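Alternansucrase (Leuconostoc mesenteroides, PDB 6HVG) belongs to glycosyl hydrolase family 70, with a circularly permuted TIM barrel, additional beta domains, cell-wall-binding-type repeats and a bound calcium ion. Local coordinates at residues A[861-866]-A[882-887]; A[938-943]-A[1008-1013]; A[1085-1090]-A[1130-1135]. All coordinates share one frame; numbering follows the deposited sequence.

Contact 1: A[861-866]-A[882-887]; sequences GQTMAT and TSVRFG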
ATOM      1  N   GLY A 861     -21.143  -5.712  36.823  1.00 45.85           N
ATOM      2  CA  GLY A 861     -21.753  -6.068  35.562  1.00 46.12           C
ATOM      3  C   GLY A 861     -22.002  -4.872  34.667  1.00 47.29           C
ATOM      4  O   GLY A 861     -21.838  -3.723  35.086  1.00 48.64           O
ATOM      5  N   GLN A 862     -22.404  -5.144  33.431  1.00 46.39           N
ATOM      6  CA  GLN A 862     -22.697  -4.083  32.470  1.00 45.74           C
ATOM      7  C   GLN A 862     -24.039  -4.291  31.815  1.00 45.85           C
ATOM      8  O   GLN A 862     -24.514  -5.426  31.700  1.00 47.08           O
ATOM      9  CB  GLN A 862     -21.610  -4.021  31.402  1.00 45.08           C
ATOM     10  CG  GLN A 862     -21.820  -2.950  30.349  1.00 44.31           C
ATOM     11  CD  GLN A 862     -20.598  -2.725  29.486  1.00 43.36           C
ATOM     12  OE1 GLN A 862     -19.666  -3.524  29.488  1.00 41.16           O
ATOM     13  NE2 GLN A 862     -20.569  -1.583  28.805  1.00 44.56           N
ATOM     14  N   THR A 863     -24.663  -3.183  31.424  1.00 45.74           N
ATOM     15  CA  THR A 863     -25.761  -3.213  30.452  1.00 46.44           C
ATOM     16  C   THR A 863     -25.505  -2.148  29.414  1.00 47.53           C
ATOM     17  O   THR A 863     -24.729  -1.215  29.620  1.00 48.49           O
ATOM     18  CB  THR A 863     -27.162  -2.936  31.036  1.00 46.20           C
ATOM     19  OG1 THR A 863     -27.175  -1.646  31.660  1.00 45.31           O
ATOM     20  CG2 THR A 863     -27.582  -4.012  32.034  1.00 47.01           C
ATOM     21  N   MET A 864     -26.160  -2.332  28.282  1.00 49.48           N
ATOM     22  CA  MET A 864     -26.036  -1.439  27.166  1.00 51.50           C
ATOM     23  C   MET A 864     -27.353  -1.525  26.398  1.00 54.08           C
ATOM     24  O   MET A 864     -27.868  -2.622  26.135  1.00 55.83           O
ATOM     25  CB  MET A 864     -24.841  -1.822  26.293  1.00 49.74           C
ATOM     26  CG  MET A 864     -24.425  -0.749  25.307  1.00 50.76           C
ATOM     27  SD  MET A 864     -23.021  -1.220  24.242  1.00 52.81           S
ATOM     28  CE  MET A 864     -21.663  -0.981  25.359  1.00 51.62           C
ATOM     29  N   ALA A 865     -27.901  -0.359  26.071  1.00 55.08           N
ATOM     30  CA  ALA A 865     -29.181  -0.242  25.383  1.00 54.79           C
ATOM     31  C   ALA A 865     -29.150   1.018  24.531  1.00 56.68           C
ATOM     32  O   ALA A 865     -28.231   1.825  24.637  1.00 57.05           O
ATOM     33  CB  ALA A 865     -30.322  -0.169  26.380  1.00 54.29           C
ATOM     34  N   THR A 866     -30.135   1.158  23.659  1.00 60.47           N
ATOM     35  CA  THR A 866     -30.260   2.341  22.814  1.00 64.44           C
ATOM     36  C   THR A 866     -31.712   2.670  22.638  1.00 68.67           C
ATOM     37  O   THR A 866     -32.562   1.768  22.614  1.00 70.05           O
ATOM     38  CB  THR A 866     -29.658   2.166  21.390  1.00 64.77           C
ATOM     39  OG1 THR A 866     -30.234   1.030  20.739  1.00 60.91           O
ATOM     40  CG2 THR A 866     -28.123   2.022  21.417  1.00 63.85           C
ATOM     41  N   THR A 882     -27.148   4.034  26.015  1.00 60.95           N
ATOM     42  CA  THR A 882     -27.018   4.086  27.451  1.00 61.36           C
ATOM     43  C   THR A 882     -26.251   2.881  27.974  1.00 59.02           C
ATOM     44  O   THR A 882     -26.691   1.747  27.835  1.00 56.34           O
ATOM     45  CB  THR A 882     -28.393   4.191  28.138  1.00 64.08           C
ATOM     46  OG1 THR A 882     -29.256   3.142  27.695  1.00 63.61           O
ATOM     47  CG2 THR A 882     -29.021   5.528  27.822  1.00 65.59           C
ATOM     48  N   SER A 883     -25.090   3.153  28.563  1.00 59.24           N
ATOM     49  CA  SER A 883     -24.185   2.119  29.092  1.00 58.02           C
ATOM     50  C   SER A 883     -23.967   2.360  30.568  1.00 55.69           C
ATOM     51  O   SER A 883     -23.635   3.479  30.968  1.00 60.89           O
ATOM     52  CB  SER A 883     -22.830   2.120  28.363  1.00 56.36           C
ATOM     53  OG  SER A 883     -21.994   1.057  28.789  1.00 59.21           O
ATOM     54  N   VAL A 884     -24.138   1.304  31.360  1.00 50.81           N
ATOM     55  CA  VAL A 884     -24.092   1.369  32.813  1.00 50.13           C
ATOM     56  C   VAL A 884     -23.164   0.303  33.363  1.00 48.56           C
ATOM     57  O   VAL A 884     -23.104  -0.773  32.809  1.00 51.05           O
ATOM     58  CB  VAL A 884     -25.493   1.122  33.437  1.00 50.12           C
ATOM     59  CG1 VAL A 884     -25.405   1.021  34.954  1.00 49.54           C
ATOM     60  CG2 VAL A 884     -26.465   2.221  33.010  1.00 49.90           C
ATOM     61  N   ARG A 885     -22.440   0.619  34.432  1.00 46.86           N
ATOM     62  CA  ARG A 885     -21.750  -0.369  35.256  1.00 46.74           C
ATOM     63  C   ARG A 885     -22.292  -0.222  36.693  1.00 46.80           C
ATOM     64  O   ARG A 885     -22.458   0.887  37.174  1.00 47.48           O
ATOM     65  CB  ARG A 885     -20.218  -0.168  35.227  1.00 48.49           C
ATOM     66  CG  ARG A 885     -19.491  -0.568  33.925  1.00 50.01           C
ATOM     67  CD  ARG A 885     -19.541  -2.083  33.561  1.00 48.86           C
ATOM     68  NE  ARG A 885     -18.530  -2.903  34.231  1.00 47.74           N
ATOM     69  CZ  ARG A 885     -17.227  -2.868  33.951  1.00 49.70           C
ATOM     70  NH1 ARG A 885     -16.733  -2.077  33.005  1.00 49.80           N
ATOM     71  NH2 ARG A 885     -16.392  -3.639  34.632  1.00 53.17           N
ATOM     72  N   PHE A 886     -22.502  -1.335  37.398  1.00 46.31           N
ATOM     73  CA  PHE A 886     -23.198  -1.336  38.690  1.00 46.38           C
ATOM     74  C   PHE A 886     -22.389  -1.168  40.000  1.00 46.81           C
ATOM     75  O   PHE A 886     -22.927  -0.633  40.962  1.00 50.35           O
ATOM     76  CB  PHE A 886     -24.025  -2.609  38.804  1.00 48.69           C
ATOM     77  CG  PHE A 886     -24.991  -2.805  37.685  1.00 50.01           C
ATOM     78  CD1 PHE A 886     -26.041  -1.919  37.491  1.00 49.28           C
ATOM     79  CD2 PHE A 886     -24.843  -3.868  36.811  1.00 50.94           C
ATOM     80  CE1 PHE A 886     -26.943  -2.096  36.451  1.00 49.82           C
ATOM     81  CE2 PHE A 886     -25.743  -4.055  35.770  1.00 53.49           C
ATOM     82  CZ  PHE A 886     -26.801  -3.162  35.590  1.00 52.43           C
ATOM     83  N   GLY A 887     -21.149  -1.653  40.077  1.00 46.16           N
ATOM     84  CA  GLY A 887     -20.368  -1.640  41.317  1.00 47.63           C
ATOM     85  C   GLY A 887     -19.713  -2.979  41.509  1.00 49.35           C
ATOM     86  O   GLY A 887     -19.905  -3.829  40.683  1.00 60.42           O
TER
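Gly861 O lies at the edge of the Arg885 guanidinium, in its plane, and the methyl CG2 of Thr863 meets the edge of the Phe886 ring at CZ, 3.7 Å away. The third flat group, the Gln862 amide, sends NE2 to Ser883 OG (3.0 Å), with the hydroxyl close to the amide plane. Gln862 reaches it because CG is anti to the backbone N (chi1 180°) and the chain beyond is extended. Its shaft runs past Arg885, whose CD packs 3.6 Å from Gln862 CB; amide and guanidinium are turned 24° from each other. In Arg885 the bend at chi2 (-64°) brings CD to 3.2 Å from Gly861 O, and the further bend at chi3 turns the guanidinium so that this oxygen lies at its edge. That carbonyl also receives a weak bond from Phe886 N. The two strands, 862-866 and 882-885, run antiparallel. Thr863 and Val884 form a hydrogen-bonded pair, N to O both ways, and their side chains lie alongside each other, Thr863 OG1 against Val884 CB. Ala865 and Thr882 repeat the pattern, with Thr882 N to Ala865 O at 2.8 Å. At the non-hydrogen-bonded pairs Met864-Ser883 and Gln862-Arg885, the CA-H groups point at carbonyl oxygens of the facing strand. Strands 735-736 and 910-915 flank the two, placing the pair inside the antiparallel sheet. Gln862 OE1 takes Lys818 N and its NE2 also reaches Asn817 OD1; Arg885 NH1 bonds Thr816 O, and NE bonds O of Gly860, just before Gly861. Gln862 and Arg885 thus tie the sheet to residues 816-818 near the barrel strand 821-825, Ser883 OG grips the Gln862 amide from within the sheet, and the guanidinium charge is probably offset in part by carbonyl dipoles.

Contact 2: A[938-943]-A[1008-1013]; sequences NQLYRA and VPVGAS
Arg942 and Val1008 form an antiparallel hydrogen-bonded pair, Arg942 N to Val1008 O at 2.7 Å and Val1008 N to Arg942 O at 2.8 Å, and the neighbouring Tyr941-Pro1009 pair is non-hydrogen-bonded. One residue past the end of strand 1003-1009, Val1010 N still bonds Leu940 O. The Tyr941 ring lies over proline: Pro1009 CB stands 4.2 Å from the ring centroid, 23° off the normal, in a CH-pi contact, and Pro1009 CA sits toward the rim over a ring face. On the side chain of Arg942, CG takes the position between the backbone N and the carbonyl carbon (chi1 65°). From there the chain runs alongside Val1008, whose CG2 rests over one face of the guanidinium, 3.4 Å from Arg942 NE. Val1010 spreads its two methyls: CG1 touches Arg942 CB (3.6 Å), and CG2 meets Leu940 CB (3.8 Å). The polar end of Arg942 is well engaged, with NE in a salt bridge to Asp958 and NH1 bonded to the carbonyls of Ala943 and Tyr955. Because Asp958 also accepts from Gly1011 N, one carboxylate links both segments. Tyr857, from helix 844-857, touches Arg942, Val1008 and Pro1009. The pair, from segments whose closest ends are 65 residues apart, belongs to the branched antiparallel sheet, consistent with the beta domain (domain C) that accompanies the barrel in family 70 enzymes.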
ATOM      1  N   ASN A 938     -32.828   5.430  45.057  1.00 65.68           N
ATOM      2  CA  ASN A 938     -32.908   6.732  45.760  1.00 65.03           C
ATOM      3  C   ASN A 938     -31.575   7.476  45.967  1.00 64.96           C
ATOM      4  O   ASN A 938     -31.509   8.475  46.656  1.00 69.50           O
ATOM      5  CB  ASN A 938     -33.634   6.535  47.087  1.00 64.41           C
ATOM      6  CG  ASN A 938     -35.014   5.912  46.891  1.00 64.17           C
ATOM      7  OD1 ASN A 938     -35.295   4.826  47.404  1.00 61.49           O
ATOM      8  ND2 ASN A 938     -35.855   6.567  46.096  1.00 62.48           N
ATOM      9  N   GLN A 939     -30.534   7.011  45.296  1.00 64.92           N
ATOM     10  CA  GLN A 939     -29.194   7.544  45.454  1.00 64.30           C
ATOM     11  C   GLN A 939     -28.982   8.838  44.658  1.00 64.55           C
ATOM     12  O   GLN A 939     -29.566   9.030  43.598  1.00 65.96           O
ATOM     13  CB  GLN A 939     -28.189   6.498  44.975  1.00 63.31           C
ATOM     14  CG  GLN A 939     -26.744   6.851  45.247  1.00 62.25           C
ATOM     15  CD  GLN A 939     -25.880   5.625  45.423  1.00 64.65           C
ATOM     16  OE1 GLN A 939     -26.333   4.491  45.248  1.00 62.21           O
ATOM     17  NE2 GLN A 939     -24.625   5.849  45.775  1.00 69.81           N
ATOM     18  N   LEU A 940     -28.121   9.707  45.170  1.00 64.34           N
ATOM     19  CA  LEU A 940     -27.761  10.934  44.481  1.00 61.58           C
ATOM     20  C   LEU A 940     -26.583  10.666  43.586  1.00 60.92           C
ATOM     21  O   LEU A 940     -25.582  10.067  44.020  1.00 58.05           O
ATOM     22  CB  LEU A 940     -27.404  12.034  45.473  1.00 62.89           C
ATOM     23  CG  LEU A 940     -27.416  13.458  44.911  1.00 67.06           C
ATOM     24  CD1 LEU A 940     -28.839  13.879  44.560  1.00 71.57           C
ATOM     25  CD2 LEU A 940     -26.826  14.463  45.885  1.00 67.56           C
ATOM     26  N   TYR A 941     -26.709  11.099  42.335  1.00 60.03           N
ATOM     27  CA  TYR A 941     -25.640  10.981  41.348  1.00 60.00           C
ATOM     28  C   TYR A 941     -25.218  12.385  40.864  1.00 61.10           C
ATOM     29  O   TYR A 941     -26.019  13.306  40.856  1.00 64.54           O
ATOM     30  CB  TYR A 941     -26.100  10.113  40.172  1.00 58.54           C
ATOM     31  CG  TYR A 941     -25.989   8.629  40.419  1.00 56.06           C
ATOM     32  CD1 TYR A 941     -26.901   7.965  41.222  1.00 55.29           C
ATOM     33  CD2 TYR A 941     -24.971   7.885  39.848  1.00 54.95           C
ATOM     34  CE1 TYR A 941     -26.785   6.611  41.459  1.00 54.21           C
ATOM     35  CE2 TYR A 941     -24.856   6.527  40.076  1.00 53.85           C
ATOM     36  CZ  TYR A 941     -25.767   5.900  40.889  1.00 53.85           C
ATOM     37  OH  TYR A 941     -25.625   4.553  41.111  1.00 55.06           O
ATOM     38  N   ARG A 942     -23.944  12.531  40.500  1.00 59.10           N
ATOM     39  CA  ARG A 942     -23.423  13.782  39.949  1.00 58.49           C
ATOM     40  C   ARG A 942     -22.667  13.563  38.653  1.00 57.07           C
ATOM     41  O   ARG A 942     -22.058  12.520  38.451  1.00 54.43           O
ATOM     42  CB  ARG A 942     -22.502  14.485  40.949  1.00 60.80           C
ATOM     43  CG  ARG A 942     -21.199  13.768  41.316  1.00 58.98           C
ATOM     44  CD  ARG A 942     -20.040  14.139  40.415  1.00 59.24           C
ATOM     45  NE  ARG A 942     -18.759  13.637  40.922  1.00 60.28           N
ATOM     46  CZ  ARG A 942     -17.590  13.830  40.313  1.00 61.06           C
ATOM     47  NH1 ARG A 942     -17.524  14.466  39.141  1.00 63.57           N
ATOM     48  NH2 ARG A 942     -16.463  13.392  40.859  1.00 62.45           N
ATOM     49  N   ALA A 943     -22.718  14.555  37.776  1.00 56.94           N
ATOM     50  CA  ALA A 943     -22.061  14.478  36.482  1.00 55.45           C
ATOM     51  C   ALA A 943     -20.548  14.493  36.602  1.00 52.95           C
ATOM     52  O   ALA A 943     -20.002  15.229  37.391  1.00 50.00           O
ATOM     53  CB  ALA A 943     -22.531  15.633  35.596  1.00 55.47           C
ATOM     54  N   VAL A1008     -21.800   9.781  37.887  1.00 49.60           N
ATOM     55  CA  VAL A1008     -21.220   8.934  38.902  1.00 49.85           C
ATOM     56  C   VAL A1008     -21.932   9.183  40.230  1.00 51.70           C
ATOM     57  O   VAL A1008     -22.475  10.263  40.447  1.00 50.92           O
ATOM     58  CB  VAL A1008     -19.688   9.183  39.038  1.00 51.48           C
ATOM     59  CG1 VAL A1008     -18.963   8.884  37.728  1.00 50.95           C
ATOM     60  CG2 VAL A1008     -19.385  10.612  39.498  1.00 52.09           C
ATOM     61  N   PRO A1009     -21.909   8.193  41.133  1.00 53.88           N
ATOM     62  CA  PRO A1009     -22.508   8.418  42.428  1.00 56.24           C
ATOM     63  C   PRO A1009     -21.718   9.398  43.278  1.00 58.20           C
ATOM     64  O   PRO A1009     -20.487   9.296  43.327  1.00 60.16           O
ATOM     65  CB  PRO A1009     -22.502   7.025  43.094  1.00 55.25           C
ATOM     66  CG  PRO A1009     -21.845   6.092  42.171  1.00 54.21           C
ATOM     67  CD  PRO A1009     -21.351   6.839  40.985  1.00 53.75           C
ATOM     68  N   VAL A1010     -22.425  10.312  43.958  1.00 58.04           N
ATOM     69  CA  VAL A1010     -21.795  11.203  44.912  1.00 57.28           C
ATOM     70  C   VAL A1010     -21.408  10.416  46.132  1.00 56.64           C
ATOM     71  O   VAL A1010     -22.001   9.387  46.409  1.00 53.09           O
ATOM     72  CB  VAL A1010     -22.693  12.381  45.362  1.00 59.78           C
ATOM     73  CG1 VAL A1010     -23.318  13.071  44.165  1.00 59.75           C
ATOM     74  CG2 VAL A1010     -23.755  11.932  46.338  1.00 63.43           C
ATOM     75  N   GLY A1011     -20.429  10.941  46.865  1.00 60.11           N
ATOM     76  CA  GLY A1011     -19.957  10.339  48.107  1.00 63.07           C
ATOM     77  C   GLY A1011     -18.799   9.380  47.935  1.00 65.57           C
ATOM     78  O   GLY A1011     -18.496   8.605  48.840  1.00 61.91           O
ATOM     79  N   ALA A1012     -18.157   9.416  46.770  1.00 71.02           N
ATOM     80  CA  ALA A1012     -17.006   8.561  46.515  1.00 74.57           C
ATOM     81  C   ALA A1012     -15.787   9.035  47.301  1.00 68.91           C
ATOM     82  O   ALA A1012     -15.369  10.181  47.177  1.00 71.04           O
ATOM     83  CB  ALA A1012     -16.693   8.537  45.023  1.00 78.81           C
ATOM     84  N   SER A1013     -15.223   8.138  48.099  1.00 63.87           N
ATOM     85  CA  SER A1013     -13.998   8.414  48.855  1.00 62.70           C
ATOM     86  C   SER A1013     -12.849   8.882  47.948  1.00 61.44           C
ATOM     87  O   SER A1013     -12.842   8.576  46.768  1.00 66.75           O
ATOM     88  CB  SER A1013     -13.576   7.151  49.604  1.00 61.85           C
ATOM     89  OG  SER A1013     -12.244   7.245  50.045  1.00 64.46           O
TER

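Contact 3: A[1085-1090]-A[1130-1135]; sequences APQYRS and TKYGTD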
ATOM      1  N   ALA A1085       7.501   2.332  22.274  1.00 46.24           N
ATOM      2  CA  ALA A1085       7.852   2.163  20.876  1.00 46.58           C
ATOM      3  C   ALA A1085       8.943   1.097  20.726  1.00 45.05           C
ATOM      4  O   ALA A1085       9.624   0.760  21.704  1.00 42.51           O
ATOM      5  CB  ALA A1085       8.338   3.472  20.300  1.00 47.37           C
ATOM      6  N   PRO A1086       9.086   0.534  19.510  1.00 44.06           N
ATOM      7  CA  PRO A1086      10.187  -0.383  19.243  1.00 44.96           C
ATOM      8  C   PRO A1086      11.504   0.355  19.332  1.00 47.60           C
ATOM      9  O   PRO A1086      11.676   1.400  18.687  1.00 49.20           O
ATOM     10  CB  PRO A1086       9.932  -0.837  17.811  1.00 45.30           C
ATOM     11  CG  PRO A1086       9.104   0.257  17.215  1.00 45.47           C
ATOM     12  CD  PRO A1086       8.213   0.681  18.339  1.00 44.54           C
ATOM     13  N   GLN A1087      12.426  -0.178  20.132  1.00 47.86           N
ATOM     14  CA  GLN A1087      13.630   0.561  20.520  1.00 47.04           C
ATOM     15  C   GLN A1087      14.838   0.297  19.632  1.00 48.38           C
ATOM     16  O   GLN A1087      15.966   0.706  19.962  1.00 49.38           O
ATOM     17  CB  GLN A1087      13.993   0.214  21.954  1.00 47.99           C
ATOM     18  CG  GLN A1087      12.920   0.587  22.953  1.00 49.33           C
ATOM     19  CD  GLN A1087      12.712   2.070  23.017  1.00 50.04           C
ATOM     20  OE1 GLN A1087      13.666   2.813  23.210  1.00 52.98           O
ATOM     21  NE2 GLN A1087      11.467   2.512  22.863  1.00 53.28           N
ATOM     22  N   TYR A1088      14.607  -0.327  18.481  1.00 47.55           N
ATOM     23  CA  TYR A1088      15.706  -0.837  17.654  1.00 46.14           C
ATOM     24  C   TYR A1088      16.264   0.293  16.804  1.00 46.08           C
ATOM     25  O   TYR A1088      15.538   1.205  16.435  1.00 45.09           O
ATOM     26  CB  TYR A1088      15.194  -1.993  16.824  1.00 44.13           C
ATOM     27  CG  TYR A1088      14.318  -2.886  17.675  1.00 45.07           C
ATOM     28  CD1 TYR A1088      14.866  -3.676  18.669  1.00 44.97           C
ATOM     29  CD2 TYR A1088      12.934  -2.892  17.531  1.00 43.62           C
ATOM     30  CE1 TYR A1088      14.076  -4.462  19.469  1.00 44.17           C
ATOM     31  CE2 TYR A1088      12.143  -3.690  18.324  1.00 42.43           C
ATOM     32  CZ  TYR A1088      12.725  -4.469  19.298  1.00 42.93           C
ATOM     33  OH  TYR A1088      11.965  -5.255  20.129  1.00 45.91           O
ATOM     34  N   ARG A1089      17.556   0.259  16.528  1.00 49.29           N
ATOM     35  CA  ARG A1089      18.193   1.356  15.784  1.00 53.57           C
ATOM     36  C   ARG A1089      17.656   1.474  14.361  1.00 52.71           C
ATOM     37  O   ARG A1089      17.701   0.499  13.594  1.00 50.25           O
ATOM     38  CB  ARG A1089      19.709   1.185  15.706  1.00 54.38           C
ATOM     39  CG  ARG A1089      20.352   2.283  14.871  1.00 53.54           C
ATOM     40  CD  ARG A1089      21.841   2.368  15.064  1.00 54.57           C
ATOM     41  NE  ARG A1089      22.231   2.285  16.469  1.00 57.98           N
ATOM     42  CZ  ARG A1089      22.040   3.243  17.375  1.00 57.04           C
ATOM     43  NH1 ARG A1089      21.456   4.393  17.055  1.00 59.63           N
ATOM     44  NH2 ARG A1089      22.470   3.064  18.609  1.00 55.43           N
ATOM     45  N   SER A1090      17.207   2.677  14.008  1.00 51.68           N
ATOM     46  CA  SER A1090      16.631   2.909  12.697  1.00 52.98           C
ATOM     47  C   SER A1090      17.652   2.723  11.578  1.00 57.50           C
ATOM     48  O   SER A1090      18.833   3.084  11.720  1.00 54.30           O
ATOM     49  CB  SER A1090      16.044   4.304  12.601  1.00 52.62           C
ATOM     50  OG  SER A1090      15.649   4.598  11.267  1.00 54.52           O
ATOM     51  N   THR A1130      18.957   6.256  19.731  1.00 53.54           N
ATOM     52  CA  THR A1130      17.876   6.050  18.795  1.00 50.54           C
ATOM     53  C   THR A1130      17.068   7.343  18.792  1.00 49.98           C
ATOM     54  O   THR A1130      17.525   8.367  19.273  1.00 51.43           O
ATOM     55  CB  THR A1130      16.985   4.879  19.237  1.00 50.45           C
ATOM     56  OG1 THR A1130      16.380   5.184  20.498  1.00 51.14           O
ATOM     57  CG2 THR A1130      17.800   3.596  19.382  1.00 50.83           C
ATOM     58  N   LYS A1131      15.877   7.313  18.215  1.00 50.08           N
ATOM     59  CA  LYS A1131      14.974   8.454  18.281  1.00 52.38           C
ATOM     60  C   LYS A1131      14.494   8.681  19.720  1.00 54.38           C
ATOM     61  O   LYS A1131      14.057   9.774  20.083  1.00 56.29           O
ATOM     62  CB  LYS A1131      13.775   8.201  17.364  1.00 50.62           C
ATOM     63  CG  LYS A1131      12.794   9.347  17.241  1.00 50.54           C
ATOM     64  CD  LYS A1131      11.842   9.046  16.091  1.00 52.48           C
ATOM     65  CE  LYS A1131      10.838  10.153  15.841  1.00 50.67           C
ATOM     66  NZ  LYS A1131       9.667   9.629  15.093  1.00 48.08           N
ATOM     67  N   TYR A1132      14.582   7.632  20.529  1.00 57.21           N
ATOM     68  CA  TYR A1132      14.049   7.628  21.888  1.00 59.86           C
ATOM     69  C   TYR A1132      15.135   7.729  22.995  1.00 58.79           C
ATOM     70  O   TYR A1132      14.794   7.814  24.169  1.00 56.36           O
ATOM     71  CB  TYR A1132      13.158   6.379  22.065  1.00 57.88           C
ATOM     72  CG  TYR A1132      12.138   6.212  20.939  1.00 56.62           C
ATOM     73  CD1 TYR A1132      11.074   7.109  20.791  1.00 54.76           C
ATOM     74  CD2 TYR A1132      12.259   5.190  20.000  1.00 54.48           C
ATOM     75  CE1 TYR A1132      10.158   6.970  19.759  1.00 50.52           C
ATOM     76  CE2 TYR A1132      11.347   5.049  18.957  1.00 51.24           C
ATOM     77  CZ  TYR A1132      10.308   5.940  18.837  1.00 50.30           C
ATOM     78  OH  TYR A1132       9.415   5.806  17.788  1.00 49.71           O
ATOM     79  N   GLY A1133      16.413   7.745  22.604  1.00 56.97           N
ATOM     80  CA  GLY A1133      17.513   7.916  23.549  1.00 55.77           C
ATOM     81  C   GLY A1133      18.468   6.742  23.598  1.00 54.01           C
ATOM     82  O   GLY A1133      18.341   5.794  22.843  1.00 53.47           O
ATOM     83  N   THR A1134      19.433   6.817  24.508  1.00 54.10           N
ATOM     84  CA  THR A1134      20.450   5.776  24.652  1.00 56.49           C
ATOM     85  C   THR A1134      19.889   4.504  25.293  1.00 55.64           C
ATOM     86  O   THR A1134      18.727   4.476  25.702  1.00 55.18           O
ATOM     87  CB  THR A1134      21.665   6.280  25.462  1.00 58.74           C
ATOM     88  OG1 THR A1134      21.288   6.526  26.820  1.00 57.78           O
ATOM     89  CG2 THR A1134      22.227   7.565  24.829  1.00 60.65           C
ATOM     90  N   ASP A1135      20.712   3.457  25.368  1.00 57.00           N
ATOM     91  CA  ASP A1135      20.318   2.223  26.055  1.00 57.96           C
ATOM     92  C   ASP A1135      20.125   2.440  27.554  1.00 58.17           C
ATOM     93  O   ASP A1135      19.236   1.832  28.151  1.00 56.17           O
ATOM     94  CB  ASP A1135      21.318   1.089  25.810  1.00 60.09           C
ATOM     95  CG  ASP A1135      22.716   1.415  26.290  1.00 62.62           C
ATOM     96  OD1 ASP A1135      23.263   2.420  25.804  1.00 68.05           O
ATOM     97  OD2 ASP A1135      23.269   0.658  27.133  1.00 62.82           O
TER
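An ST turn at Thr1130 meets the loop that follows strand 1081-1083 of the TIM barrel, with Gln1087 against Thr1130 and Ala1085 against Tyr1132, in the turn that leads into helix 1135-1147. Thr1130 OG1, held between the backbone N and the carbonyl carbon (chi1 63°), accepts from Tyr1132 N at 3.0 Å. It also donates to Gly1133 O on a lone pair in the carbonyl plane, and Thr1130 N bonds the same oxygen. These bonds fix the rotation of the threonine and leave its methyl facing the other segment, with CG2 3.5 Å from Gln1087 O and over one face of the Arg1089 guanidinium. Arg1089 is itself bound by Asp1117, through a salt bridge at NE, and by Asn1128 O at NH2. The Tyr1132 ring takes Ala1085 on one face: CB lies 3.9 Å from the centroid, 29° off the normal, a CH-pi contact displaced toward CZ. The ring hydroxyl bonds Asn1108 O. Gln1087 bends at chi2, which brings its amide beside the tyrosine, the two planes 47° apart, and OE1 comes 3.8 Å from Tyr1132 CB while bonding Asn1064 of helix 1063-1075. The other amide atom, NE2, donates back to Ala1085 O at 2.8 Å, approaching from above the carbonyl plane.

In the fold
Contacts 1 and 2 belong to the same branched antiparallel sheet, their centres 16 Å apart and their nearest atoms about 6 Å. Strand 910-915 bridges them, pairing with 881-885 on one edge and with 1003-1009 on the other, and His936 bonds both Phe886 of contact 1 and Gln939 of contact 2. Contact 3 lies in the barrel, its centre 42 Å from that of contact 1 and 46 Å from that of contact 2. None of the six segments supplies a calcium ligand; the ion is held by Glu575, Asp581, Asn625 and Asp1159. Contact 3 is linked to it through the chain, since helix 1135-1147 leads into strand 1151-1156, shortly before Asp1159.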